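Local coordinates for protein glycosyltransferase (Streptomyces viridochromogenes, PDB 2IUY) that probably transfers a sugar from a nucleotide-linked donor during avilamycin A biosynthesis, as a retaining GT-B enzyme of family GT4, at residues C123-S126 / Q130-H133; S172-A177 / G244-I249; V24-Q27 / Q33-V36. One frame throughout, in Å; residues are numbered along the deposited sequence.

The three contacts sample both domains of a GT-B fold, which face each other across a cleft. Interactions 1 and 3 belong to the domain whose sheet holds strands 5-9 and 123-125; their centres are about 21 Å apart and their nearest atoms about 7 Å. Interaction 2 joins two loops of the domain whose sheet is centred on strands 165-168 and 234-237. It touches interaction 1 through His133 CE1 and Ile249 O, 3.2 Å apart, but stays about 11 Å from interaction 3 between nearest atoms. All three lie near UDP-binding residues, though this chain holds no UDP: interaction 2 contains Lys175, Trp34 adjoins Arg225, and the side chain of Ser126 is about 9 Å from that of Thr256.

Interaction 1. Residues C123-S126 / Q130-H133; sequences CTYS and QRAH
Gln130 reaches back to the residue after Tyr125 and accepts a hydrogen bond at OE1 from the backbone N of Ser126, 2.8 Å away. The donor approaches OE1 nearly end-on to the carbonyl, but the N-H...O angle is only 138°, so the hydrogen bond is bent. Ser126 OG stands 3.5 Å from the same OE1, a long, weak pair, and the hydroxyl has a second weak acceptor in Pro253 O. The amide gets there because CG is anti to the backbone N (chi1 -171°) and the chain runs on extended. Its other end, NE2, donates to the carbonyls of His111 and Phe113, so the rotation of the amide is fixed from both ends.

This is a tight strand-to-helix connection: strand 123-125, outermost in its parallel sheet, passes through a short loop into helix 128-133, bringing Tyr125 and Arg131 to 5.4 Å between CA atoms.

Packing centres on the Tyr125 ring. Arg131 CA sits over one face, displaced toward the rim, as a CH-pi contact 4.0 Å from the centroid. Arg131 CG continues across that side to 3.7 Å from Tyr125 CD2, before the guanidinium leads away to Ala140 O. At the ring edge lies the Gln130 amide, its plane turned 85° from the ring, with OE1 3.3 Å from Tyr125 CB.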
loop_
_atom_site.group_PDB
_atom_site.type_symbol
_atom_site.label_atom_id
_atom_site.label_comp_id
_atom_site.label_asym_id
_atom_site.label_seq_id
_atom_site.Cartn_x
_atom_site.Cartn_y
_atom_site.Cartn_z
ATOM N N CYS A 123 16.867 6.870 0.188
ATOM C CA CYS A 123 15.486 6.537 0.573
ATOM C C CYS A 123 14.434 7.501 -0.025
ATOM O O CYS A 123 14.627 8.713 -0.019
ATOM C CB CYS A 123 15.309 6.501 2.109
ATOM S SG CYS A 123 13.890 5.440 2.683
ATOM N N THR A 124 13.311 6.944 -0.490
ATOM C CA THR A 124 12.128 7.726 -0.892
ATOM C C THR A 124 10.978 7.416 0.067
ATOM O O THR A 124 10.929 6.332 0.666
ATOM C CB THR A 124 11.615 7.377 -2.351
ATOM O OG1 THR A 124 11.011 6.077 -2.338
ATOM C CG2 THR A 124 12.734 7.398 -3.383
ATOM N N TYR A 125 10.026 8.340 0.171
ATOM C CA TYR A 125 8.909 8.197 1.094
ATOM C C TYR A 125 7.601 8.276 0.336
ATOM O O TYR A 125 7.526 8.971 -0.678
ATOM C CB TYR A 125 9.017 9.271 2.202
ATOM C CG TYR A 125 10.339 9.131 2.952
ATOM C CD1 TYR A 125 10.428 8.353 4.103
ATOM C CD2 TYR A 125 11.501 9.755 2.499
ATOM C CE1 TYR A 125 11.628 8.192 4.794
ATOM C CE2 TYR A 125 12.734 9.584 3.181
ATOM C CZ TYR A 125 12.784 8.815 4.313
ATOM O OH TYR A 125 13.990 8.657 5.009
ATOM N N SER A 126 6.567 7.556 0.790
ATOM C CA SER A 126 5.292 7.613 0.036
ATOM C C SER A 126 4.476 8.869 0.351
ATOM O O SER A 126 3.521 9.196 -0.376
ATOM C CB SER A 126 4.439 6.336 0.170
ATOM O OG SER A 126 4.565 5.783 1.454
ATOM N N GLN A 130 5.022 11.014 6.274
ATOM C CA GLN A 130 5.989 9.949 6.568
ATOM C C GLN A 130 7.427 10.470 6.500
ATOM O O GLN A 130 8.206 10.254 7.419
ATOM C CB GLN A 130 5.819 8.796 5.598
ATOM C CG GLN A 130 6.608 7.577 5.938
ATOM C CD GLN A 130 6.950 6.761 4.724
ATOM O OE1 GLN A 130 6.861 7.259 3.607
ATOM N NE2 GLN A 130 7.358 5.507 4.924
ATOM N N ARG A 131 7.797 11.115 5.396
ATOM C CA ARG A 131 9.159 11.657 5.277
ATOM C C ARG A 131 9.572 12.482 6.529
ATOM O O ARG A 131 10.662 12.288 7.084
ATOM C CB ARG A 131 9.330 12.503 4.005
ATOM C CG ARG A 131 10.792 13.081 3.893
ATOM C CD ARG A 131 11.020 13.885 2.625
ATOM N NE ARG A 131 10.117 15.029 2.622
ATOM C CZ ARG A 131 10.033 15.922 1.646
ATOM N NH1 ARG A 131 10.797 15.806 0.542
ATOM N NH2 ARG A 131 9.151 16.917 1.766
ATOM N N ALA A 132 8.716 13.400 6.950
ATOM C CA ALA A 132 8.912 14.225 8.156
ATOM C C ALA A 132 9.096 13.371 9.459
ATOM O O ALA A 132 10.036 13.571 10.246
ATOM C CB ALA A 132 7.683 15.156 8.295
ATOM N N HIS A 133 8.158 12.433 9.651
ATOM C CA HIS A 133 8.077 11.555 10.757
ATOM C C HIS A 133 9.318 10.649 10.841
ATOM O O HIS A 133 9.814 10.307 11.952
ATOM C CB HIS A 133 6.782 10.728 10.566
ATOM C CG HIS A 133 6.476 9.801 11.697
ATOM N ND1 HIS A 133 6.003 10.245 12.916
ATOM C CD2 HIS A 133 6.585 8.454 11.800
ATOM C CE1 HIS A 133 5.841 9.212 13.720
ATOM N NE2 HIS A 133 6.188 8.115 13.067
#

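Interaction 2. Residues S172-A177 / G244-I249; sequences SPHKGA and GPWGGI
The imidazole of His174 takes the edge of the Trp246 indole against one face, with Trp246 CZ3 3.6 Å above its plane and displaced toward the rim. The geometry is edge-to-face: the centroids of the imidazole and the six-membered indole ring are 4.6 Å apart and the planes meet at 62°. The outer corner of the indole does the touching, Trp246 CH2 coming to 3.5 Å from His174 ND1. On the indole itself, Gly244 CA lies over one face near the rim.

Both rings are brought together by a first torsion that places CG over the backbone, flanked by N and C, chi1 65° in His174 and 47° in Trp246. Trp246 sits in a type I turn from Gly244 to Gly247, and its NE1 makes a weak bond to Gly248 O. Trp250 extends the aromatic group, meeting both rings.

The contact ties the loop after strand 165-168 to the loop after strand 234-237, beside the UDP-binding Lys175, whose NZ forms a salt bridge with Glu252. With Arg170 NH2 bonded to His174 NE2, the imidazole is held at its polar edge as well as on a face, so its rotation is restrained by a bond and an aromatic contact together.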
loop_
_atom_site.group_PDB
_atom_site.type_symbol
_atom_site.label_atom_id
_atom_site.label_comp_id
_atom_site.label_asym_id
_atom_site.label_seq_id
_atom_site.Cartn_x
_atom_site.Cartn_y
_atom_site.Cartn_z
ATOM N N SER A 172 -6.640 -4.089 13.587
ATOM C CA SER A 172 -5.706 -3.679 14.647
ATOM C C SER A 172 -6.039 -2.270 15.013
ATOM O O SER A 172 -6.563 -1.565 14.185
ATOM C CB SER A 172 -4.288 -3.624 14.132
ATOM O OG SER A 172 -3.846 -4.931 13.865
ATOM N N PRO A 173 -5.783 -1.874 16.273
ATOM C CA PRO A 173 -6.197 -0.560 16.766
ATOM C C PRO A 173 -5.653 0.651 15.977
ATOM O O PRO A 173 -6.414 1.594 15.709
ATOM C CB PRO A 173 -5.684 -0.558 18.223
ATOM C CG PRO A 173 -5.797 -1.963 18.653
ATOM C CD PRO A 173 -5.237 -2.700 17.376
ATOM N N HIS A 174 -4.368 0.632 15.604
ATOM C CA HIS A 174 -3.805 1.754 14.866
ATOM C C HIS A 174 -4.402 1.886 13.432
ATOM O O HIS A 174 -4.260 2.965 12.797
ATOM C CB HIS A 174 -2.270 1.653 14.801
ATOM C CG HIS A 174 -1.789 0.463 14.030
ATOM N ND1 HIS A 174 -1.795 -0.809 14.559
ATOM C CD2 HIS A 174 -1.326 0.338 12.767
ATOM C CE1 HIS A 174 -1.335 -1.667 13.663
ATOM N NE2 HIS A 174 -1.057 -0.997 12.561
ATOM N N LYS A 175 -5.051 0.815 12.934
ATOM C CA LYS A 175 -5.700 0.847 11.613
ATOM C C LYS A 175 -7.143 1.357 11.696
ATOM O O LYS A 175 -7.744 1.696 10.679
ATOM C CB LYS A 175 -5.672 -0.512 10.896
ATOM C CG LYS A 175 -4.266 -1.016 10.573
ATOM C CD LYS A 175 -3.453 0.026 9.771
ATOM C CE LYS A 175 -3.999 0.196 8.366
ATOM N NZ LYS A 175 -2.955 0.758 7.422
ATOM N N GLY A 176 -7.674 1.449 12.916
ATOM C CA GLY A 176 -8.938 2.130 13.154
ATOM C C GLY A 176 -10.151 1.309 12.719
ATOM O O GLY A 176 -11.155 1.883 12.303
ATOM N N ALA A 177 -10.078 -0.010 12.840
ATOM C CA ALA A 177 -11.232 -0.886 12.543
ATOM C C ALA A 177 -12.444 -0.503 13.398
ATOM O O ALA A 177 -13.595 -0.478 12.917
ATOM C CB ALA A 177 -10.869 -2.386 12.728
ATOM N N GLY A 244 2.328 1.896 19.968
ATOM C CA GLY A 244 2.374 0.464 19.764
ATOM C C GLY A 244 3.803 -0.017 19.761
ATOM O O GLY A 244 4.737 0.759 20.068
ATOM N N PRO A 245 3.990 -1.306 19.435
ATOM C CA PRO A 245 5.335 -1.938 19.399
ATOM C C PRO A 245 6.302 -1.352 18.346
ATOM O O PRO A 245 7.480 -1.634 18.451
ATOM C CB PRO A 245 5.042 -3.417 19.124
ATOM C CG PRO A 245 3.635 -3.429 18.529
ATOM C CD PRO A 245 2.902 -2.258 19.119
ATOM N N TRP A 246 5.832 -0.554 17.375
ATOM C CA TRP A 246 6.734 0.160 16.465
ATOM C C TRP A 246 7.560 1.214 17.195
ATOM O O TRP A 246 8.642 1.565 16.722
ATOM C CB TRP A 246 5.982 0.832 15.282
ATOM C CG TRP A 246 4.777 1.579 15.736
ATOM C CD1 TRP A 246 4.710 2.880 16.162
ATOM C CD2 TRP A 246 3.456 1.023 15.911
ATOM N NE1 TRP A 246 3.417 3.177 16.557
ATOM C CE2 TRP A 246 2.637 2.049 16.416
ATOM C CE3 TRP A 246 2.894 -0.238 15.657
ATOM C CZ2 TRP A 246 1.277 1.860 16.647
ATOM C CZ3 TRP A 246 1.580 -0.437 15.913
ATOM C CH2 TRP A 246 0.766 0.614 16.394
ATOM N N GLY A 247 7.056 1.747 18.322
ATOM C CA GLY A 247 7.634 2.956 18.901
ATOM C C GLY A 247 7.092 4.273 18.299
ATOM O O GLY A 247 7.009 4.409 17.091
ATOM N N GLY A 248 6.703 5.222 19.157
ATOM C CA GLY A 248 6.200 6.524 18.743
ATOM C C GLY A 248 4.767 6.472 18.267
ATOM O O GLY A 248 4.127 5.411 18.279
ATOM N N ILE A 249 4.260 7.608 17.812
ATOM C CA ILE A 249 2.892 7.670 17.313
ATOM C C ILE A 249 2.840 7.061 15.923
ATOM O O ILE A 249 3.716 7.317 15.090
ATOM C CB ILE A 249 2.328 9.093 17.282
ATOM C CG1 ILE A 249 2.359 9.727 18.672
ATOM C CG2 ILE A 249 0.840 9.050 16.932
ATOM C CD1 ILE A 249 1.413 9.012 19.709
#

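Interaction 3. Residues V24-Q27 / Q33-V36; sequences VPPQ and QWVV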
loop_
_atom_site.group_PDB
_atom_site.type_symbol
_atom_site.label_atom_id
_atom_site.label_comp_id
_atom_site.label_asym_id
_atom_site.label_seq_id
_atom_site.Cartn_x
_atom_site.Cartn_y
_atom_site.Cartn_z
ATOM N N VAL A 24 4.281 -11.910 -5.202
ATOM C CA VAL A 24 3.947 -10.610 -5.692
ATOM C C VAL A 24 3.255 -10.794 -7.023
ATOM O O VAL A 24 3.864 -11.327 -7.961
ATOM C CB VAL A 24 5.243 -9.742 -5.878
ATOM C CG1 VAL A 24 4.985 -8.520 -6.846
ATOM C CG2 VAL A 24 5.765 -9.278 -4.545
ATOM N N PRO A 25 1.973 -10.396 -7.129
ATOM C CA PRO A 25 1.136 -9.852 -6.080
ATOM C C PRO A 25 0.761 -10.968 -5.108
ATOM O O PRO A 25 0.878 -12.162 -5.451
ATOM C CB PRO A 25 -0.091 -9.326 -6.851
ATOM C CG PRO A 25 -0.176 -10.161 -8.025
ATOM C CD PRO A 25 1.223 -10.574 -8.392
ATOM N N PRO A 26 0.368 -10.596 -3.877
ATOM C CA PRO A 26 0.246 -11.635 -2.887
ATOM C C PRO A 26 -1.065 -12.410 -3.040
ATOM O O PRO A 26 -2.054 -11.888 -3.575
ATOM C CB PRO A 26 0.245 -10.839 -1.579
ATOM C CG PRO A 26 -0.424 -9.571 -1.936
ATOM C CD PRO A 26 0.023 -9.268 -3.333
ATOM N N GLN A 27 -1.068 -13.653 -2.562
ATOM C CA GLN A 27 -2.283 -14.484 -2.587
ATOM C C GLN A 27 -3.333 -13.922 -1.585
ATOM O O GLN A 27 -4.537 -13.859 -1.870
ATOM C CB GLN A 27 -1.904 -15.958 -2.281
ATOM C CG GLN A 27 -0.568 -16.443 -2.963
ATOM C CD GLN A 27 0.774 -16.256 -2.125
ATOM O OE1 GLN A 27 1.054 -15.212 -1.507
ATOM N NE2 GLN A 27 1.618 -17.307 -2.169
ATOM N N GLN A 33 3.538 -5.951 -0.988
ATOM C CA GLN A 33 3.588 -6.885 -2.103
ATOM C C GLN A 33 2.721 -6.384 -3.255
ATOM O O GLN A 33 3.087 -6.534 -4.404
ATOM C CB GLN A 33 3.153 -8.275 -1.638
ATOM C CG GLN A 33 4.069 -8.881 -0.598
ATOM C CD GLN A 33 3.579 -8.693 0.865
ATOM O OE1 GLN A 33 2.801 -7.780 1.182
ATOM N NE2 GLN A 33 4.042 -9.555 1.741
ATOM N N TRP A 34 1.582 -5.779 -2.931
ATOM C CA TRP A 34 0.761 -5.080 -3.905
ATOM C C TRP A 34 1.514 -3.857 -4.475
ATOM O O TRP A 34 1.522 -3.635 -5.675
ATOM C CB TRP A 34 -0.620 -4.672 -3.311
ATOM C CG TRP A 34 -1.603 -5.830 -3.456
ATOM C CD1 TRP A 34 -2.140 -6.598 -2.460
ATOM C CD2 TRP A 34 -2.071 -6.377 -4.691
ATOM N NE1 TRP A 34 -2.921 -7.603 -3.012
ATOM C CE2 TRP A 34 -2.902 -7.476 -4.379
ATOM C CE3 TRP A 34 -1.890 -6.024 -6.038
ATOM C CZ2 TRP A 34 -3.565 -8.209 -5.364
ATOM C CZ3 TRP A 34 -2.529 -6.773 -7.017
ATOM C CH2 TRP A 34 -3.345 -7.854 -6.674
ATOM N N VAL A 35 2.174 -3.102 -3.617
ATOM C CA VAL A 35 2.958 -1.941 -4.110
ATOM C C VAL A 35 3.950 -2.394 -5.169
ATOM O O VAL A 35 4.057 -1.788 -6.225
ATOM C CB VAL A 35 3.675 -1.178 -2.977
ATOM C CG1 VAL A 35 4.545 -0.022 -3.548
ATOM C CG2 VAL A 35 2.636 -0.638 -1.955
ATOM N N VAL A 36 4.691 -3.445 -4.871
ATOM C CA VAL A 36 5.773 -3.936 -5.743
ATOM C C VAL A 36 5.212 -4.440 -7.083
ATOM O O VAL A 36 5.799 -4.210 -8.112
ATOM C CB VAL A 36 6.596 -5.047 -5.009
ATOM C CG1 VAL A 36 7.700 -5.593 -5.898
ATOM C CG2 VAL A 36 7.215 -4.480 -3.710
HETATM O O HOH W 1 -4.328 -10.027 -2.090
#
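Two consecutive prolines lie over the same face of the Trp34 indole, each on a different ring. Pro25 CB is 3.6 Å from the centroid of the six-membered ring, 16° off its normal, and Pro26 CD is 3.4 Å from that of the five-membered ring, 12° off; both are well-centred CH-pi contacts. Pro26 CG also reaches Trp34 NE1 at 3.4 Å. The peptide bond before Pro25 is cis, and both pyrrolidines meet that one indole face.

The aliphatic contacts are looser. Val24 CG1, anti to the backbone N (chi1 161°), approaches Val36 CG1 at 4.1 Å, one helical turn along from Gln33, while Val24 CG2 lies 4.0 Å from Gln33 CB. That CB also meets Pro26 CD at 3.7 Å.

Polar linkage across the contact passes through water 1, in the plane of the indole at its edge. It accepts from Trp34 NE1 at 3.0 Å and donates to Pro26 O at a longer 3.3 Å, so the indole N-H is satisfied while the proline carbonyl is bridged to the helix.

The loop that leads from strand 5-9 thus folds back on the first turns of helix 31-45. Val24 and Val36 both rest on Leu52 of strand 49-53, and Trp34 makes a cation-pi contact with Arg225, a UDP-binding residue on helix 222-231, which bridges the two domains across the cleft.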